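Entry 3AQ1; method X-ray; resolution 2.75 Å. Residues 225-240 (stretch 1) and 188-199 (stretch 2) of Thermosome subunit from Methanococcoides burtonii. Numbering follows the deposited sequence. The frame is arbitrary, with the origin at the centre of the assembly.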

# COMPACT_ATOMS: atom_id res chain seq x y z
N LYS A 225 -36.66 -8.57 34.03
CA LYS A 225 -36.52 -9.78 33.22
C LYS A 225 -36.44 -9.45 31.73
O LYS A 225 -36.21 -10.33 30.90
CB LYS A 225 -37.68 -10.74 33.48
CG LYS A 225 -37.50 -12.15 32.91
CD LYS A 225 -38.61 -13.12 33.37
CE LYS A 225 -38.28 -14.57 32.98
NZ LYS A 225 -39.26 -15.58 33.51
N MET A 226 -36.66 -8.18 31.40
CA MET A 226 -36.52 -7.68 30.03
C MET A 226 -35.22 -8.18 29.41
O MET A 226 -35.13 -8.43 28.20
CB MET A 226 -36.48 -6.15 30.05
CG MET A 226 -37.82 -5.48 30.29
SD MET A 226 -38.88 -5.68 28.85
CE MET A 226 -37.84 -4.98 27.57
N MET A 227 -34.22 -8.31 30.26
CA MET A 227 -32.85 -8.52 29.82
C MET A 227 -32.55 -10.01 29.63
O MET A 227 -31.57 -10.37 28.98
CB MET A 227 -31.89 -7.86 30.82
CG MET A 227 -30.64 -7.25 30.22
SD MET A 227 -30.88 -6.29 28.70
CE MET A 227 -32.27 -5.27 29.15
N ARG A 228 -33.40 -10.87 30.19
CA ARG A 228 -33.27 -12.30 29.95
C ARG A 228 -33.49 -12.59 28.47
O ARG A 228 -32.66 -13.22 27.82
CB ARG A 228 -34.27 -13.09 30.80
CG ARG A 228 -33.62 -14.06 31.79
CD ARG A 228 -34.57 -14.41 32.92
NE ARG A 228 -33.87 -15.02 34.05
CZ ARG A 228 -33.76 -16.33 34.24
NH1 ARG A 228 -34.33 -17.18 33.39
NH2 ARG A 228 -33.10 -16.79 35.30
N GLU A 229 -34.60 -12.09 27.95
CA GLU A 229 -34.92 -12.24 26.53
C GLU A 229 -33.89 -11.58 25.59
O GLU A 229 -33.64 -12.09 24.49
CB GLU A 229 -36.33 -11.73 26.24
CG GLU A 229 -37.40 -12.56 26.91
CD GLU A 229 -38.79 -12.10 26.55
OE1 GLU A 229 -38.92 -10.95 26.07
OE2 GLU A 229 -39.75 -12.90 26.73
N MET A 230 -33.31 -10.46 26.00
CA MET A 230 -32.27 -9.85 25.19
C MET A 230 -31.05 -10.78 25.14
O MET A 230 -30.58 -11.15 24.06
CB MET A 230 -31.87 -8.51 25.78
CG MET A 230 -30.85 -7.74 24.98
SD MET A 230 -31.51 -6.10 24.73
CE MET A 230 -32.98 -6.53 23.79
N ALA A 231 -30.56 -11.15 26.31
CA ALA A 231 -29.42 -12.05 26.39
C ALA A 231 -29.69 -13.38 25.68
O ALA A 231 -28.84 -13.91 24.97
CB ALA A 231 -29.00 -12.26 27.84
N GLU A 232 -30.90 -13.92 25.86
CA GLU A 232 -31.22 -15.22 25.29
C GLU A 232 -31.12 -15.26 23.76
O GLU A 232 -30.75 -16.28 23.17
CB GLU A 232 -32.60 -15.70 25.76
CG GLU A 232 -32.94 -17.10 25.30
CD GLU A 232 -32.00 -18.14 25.90
OE1 GLU A 232 -31.45 -17.88 27.00
OE2 GLU A 232 -31.84 -19.22 25.28
N LYS A 233 -31.42 -14.14 23.11
CA LYS A 233 -31.28 -14.07 21.66
C LYS A 233 -29.80 -14.18 21.24
O LYS A 233 -29.49 -14.73 20.19
CB LYS A 233 -31.93 -12.80 21.11
CG LYS A 233 -33.39 -12.63 21.51
CD LYS A 233 -34.00 -11.36 20.94
CE LYS A 233 -35.50 -11.30 21.16
NZ LYS A 233 -36.02 -9.94 20.85
N VAL A 234 -28.89 -13.66 22.06
CA VAL A 234 -27.47 -13.82 21.80
C VAL A 234 -27.06 -15.25 22.11
O VAL A 234 -26.36 -15.89 21.32
CB VAL A 234 -26.58 -12.85 22.64
CG1 VAL A 234 -25.12 -13.19 22.47
CG2 VAL A 234 -26.84 -11.39 22.25
N ILE A 235 -27.50 -15.77 23.25
CA ILE A 235 -27.13 -17.12 23.65
C ILE A 235 -27.59 -18.16 22.62
O ILE A 235 -26.86 -19.09 22.30
CB ILE A 235 -27.72 -17.50 25.01
CG1 ILE A 235 -27.39 -16.44 26.06
CG2 ILE A 235 -27.21 -18.85 25.44
CD1 ILE A 235 -27.15 -17.00 27.45
N ALA A 236 -28.78 -17.95 22.08
CA ALA A 236 -29.39 -18.85 21.11
C ALA A 236 -28.74 -18.88 19.72
O ALA A 236 -29.12 -19.68 18.86
CB ALA A 236 -30.88 -18.53 20.99
N SER A 237 -27.77 -18.00 19.48
CA SER A 237 -27.11 -17.96 18.19
C SER A 237 -26.20 -19.16 17.99
O SER A 237 -25.85 -19.48 16.87
CB SER A 237 -26.27 -16.68 18.05
OG SER A 237 -25.17 -16.70 18.94
N GLY A 238 -25.83 -19.80 19.09
CA GLY A 238 -24.86 -20.89 19.07
C GLY A 238 -23.43 -20.41 19.32
O GLY A 238 -22.53 -21.21 19.58
N ALA A 239 -23.26 -19.10 19.26
CA ALA A 239 -21.95 -18.47 19.34
C ALA A 239 -21.20 -18.70 20.65
O ALA A 239 -21.76 -18.60 21.73
CB ALA A 239 -22.08 -16.97 19.07
N ASN A 240 -19.92 -19.01 20.51
CA ASN A 240 -18.92 -19.10 21.58
C ASN A 240 -18.43 -17.74 22.10
O ASN A 240 -18.03 -17.57 23.27
CB ASN A 240 -17.69 -19.75 20.97
CG ASN A 240 -17.62 -21.16 21.26
OD1 ASN A 240 -18.13 -21.61 22.28
ND2 ASN A 240 -16.97 -21.91 20.39
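Stretch 2 (188-199) AKILLLSCPVEF

A strand packed beside a helix usually presents every second side chain to it, and residues 188-199 of this thermosome subunit illustrate the rule. The chain is extended from Ala-188 to Leu-193 and continues as a loop through Phe-199. Stretch 1 is helical from about Met-226 to about Ile-235 and then a turn and loop. Stretch 2 runs antiparallel to stretch 1: Lys-189 lies beside Ala-239, their CA atoms 4.8 Å apart, whereas Val-197 lies near Met-230 (CA to CA 6.8 Å) and Glu-198 near Met-227 (CA to CA 7.4 Å). Of these three pairs the closest is at Ala-239, just past the turn that follows the helix. That type I turn, from Ile-235 to Gly-238, ends in a positive phi at Gly-238, and the chain then passes close enough for Asn-240 N to donate a weak hydrogen bond to Lys-189 O (2.7 Å, with a bent angle of 126°).

Alternation shows in the middle of the strand. Leu-191 and Leu-193 point toward stretch 1, while Ile-190 points away. Leu-191 rests on the end of stretch 1 at three points: its CD2 lies 4.0 Å from Val-234 CG1 and 3.8 Å from Ser-237 OG, and its CB is 3.7 Å from Ala-239 CB. Ser-237 OG is occupied within its own stretch, donating to Val-234 O (2.8 Å) and accepting from Ala-239 N (3.1 Å). Val-234 also reaches further along stretch 2, with CG2 4.1 Å from Leu-193 CD1 and 4.3 Å from Val-197 CG2.

One turn earlier in the helix, Met-230 CG packs 3.5 Å from Val-197 CG1. Beyond it, Met-227 CE sits over one face of the Phe-199 ring, 3.2 Å from the centroid, a CH-pi contact, although Phe-199 is poorly ordered. The result is a largely apolar contact, burying 625 Å² in all.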

# COMPACT_ATOMS: atom_id res chain seq x y z
N ALA A 188 -13.81 -21.44 18.22
CA ALA A 188 -14.70 -20.34 18.53
C ALA A 188 -15.75 -20.22 17.44
O ALA A 188 -15.47 -20.45 16.26
CB ALA A 188 -13.90 -19.05 18.65
N LYS A 189 -16.96 -19.88 17.85
CA LYS A 189 -18.01 -19.55 16.90
C LYS A 189 -18.38 -18.12 17.21
O LYS A 189 -18.87 -17.83 18.30
CB LYS A 189 -19.20 -20.48 17.08
CG LYS A 189 -18.83 -21.92 16.94
CD LYS A 189 -18.33 -22.22 15.54
CE LYS A 189 -17.66 -23.57 15.46
NZ LYS A 189 -17.50 -23.98 14.05
N ILE A 190 -18.13 -17.24 16.26
CA ILE A 190 -18.08 -15.81 16.56
C ILE A 190 -19.27 -15.05 16.03
O ILE A 190 -19.64 -15.17 14.86
CB ILE A 190 -16.81 -15.21 15.99
CG1 ILE A 190 -15.60 -15.85 16.66
CG2 ILE A 190 -16.82 -13.70 16.14
CD1 ILE A 190 -14.36 -15.78 15.85
N LEU A 191 -19.87 -14.25 16.91
CA LEU A 191 -20.99 -13.39 16.56
C LEU A 191 -20.55 -11.93 16.63
O LEU A 191 -19.98 -11.51 17.64
CB LEU A 191 -22.17 -13.66 17.52
CG LEU A 191 -23.47 -12.87 17.36
CD1 LEU A 191 -24.23 -13.33 16.13
CD2 LEU A 191 -24.34 -13.00 18.60
N LEU A 192 -20.77 -11.16 15.57
CA LEU A 192 -20.44 -9.73 15.58
C LEU A 192 -21.71 -8.88 15.69
O LEU A 192 -22.62 -9.04 14.89
CB LEU A 192 -19.62 -9.34 14.34
CG LEU A 192 -18.42 -10.26 14.13
CD1 LEU A 192 -17.70 -9.98 12.83
CD2 LEU A 192 -17.48 -10.15 15.29
N LEU A 193 -21.77 -8.01 16.70
CA LEU A 193 -22.91 -7.11 16.88
C LEU A 193 -22.49 -5.67 16.74
O LEU A 193 -21.57 -5.22 17.41
CB LEU A 193 -23.55 -7.29 18.26
CG LEU A 193 -23.99 -8.70 18.70
CD1 LEU A 193 -24.70 -8.67 20.05
CD2 LEU A 193 -24.88 -9.33 17.66
N SER A 194 -23.16 -4.93 15.87
CA SER A 194 -22.97 -3.48 15.80
C SER A 194 -24.04 -2.82 16.66
O SER A 194 -23.95 -1.65 17.00
CB SER A 194 -23.06 -2.98 14.36
OG SER A 194 -24.37 -3.18 13.85
N CYS A 195 -25.07 -3.58 17.01
CA CYS A 195 -26.09 -3.08 17.90
C CYS A 195 -25.73 -3.33 19.36
O CYS A 195 -24.99 -4.27 19.66
CB CYS A 195 -27.45 -3.71 17.58
SG CYS A 195 -27.56 -5.47 17.82
N PRO A 196 -26.26 -2.50 20.26
CA PRO A 196 -26.04 -2.69 21.70
C PRO A 196 -26.85 -3.86 22.20
O PRO A 196 -27.90 -4.17 21.62
CB PRO A 196 -26.62 -1.40 22.31
CG PRO A 196 -26.97 -0.50 21.16
CD PRO A 196 -27.19 -1.40 19.99
N VAL A 197 -26.38 -4.51 23.25
CA VAL A 197 -27.20 -5.48 23.97
C VAL A 197 -27.61 -4.88 25.31
O VAL A 197 -27.19 -5.34 26.36
CB VAL A 197 -26.44 -6.79 24.22
CG1 VAL A 197 -27.37 -7.84 24.83
CG2 VAL A 197 -25.82 -7.30 22.92
N GLU A 198 -28.42 -3.83 25.25
CA GLU A 198 -28.89 -3.18 26.47
C GLU A 198 -30.17 -2.42 26.18
O GLU A 198 -30.57 -2.28 25.03
CB GLU A 198 -27.83 -2.24 27.04
CG GLU A 198 -27.55 -1.00 26.18
CD GLU A 198 -26.22 -0.31 26.52
OE1 GLU A 198 -25.84 0.60 25.75
OE2 GLU A 198 -25.56 -0.69 27.52
N PHE A 199 -30.80 -1.94 27.24
CA PHE A 199 -31.98 -1.10 27.11
C PHE A 199 -31.70 0.02 26.11
O PHE A 199 -32.59 0.78 25.74
CB PHE A 199 -32.35 -0.50 28.46
CG PHE A 199 -32.46 -1.51 29.58
CD1 PHE A 199 -31.37 -1.77 30.40
CD2 PHE A 199 -33.66 -2.16 29.83
CE1 PHE A 199 -31.48 -2.69 31.45
CE2 PHE A 199 -33.77 -3.08 30.88
CZ PHE A 199 -32.68 -3.34 31.69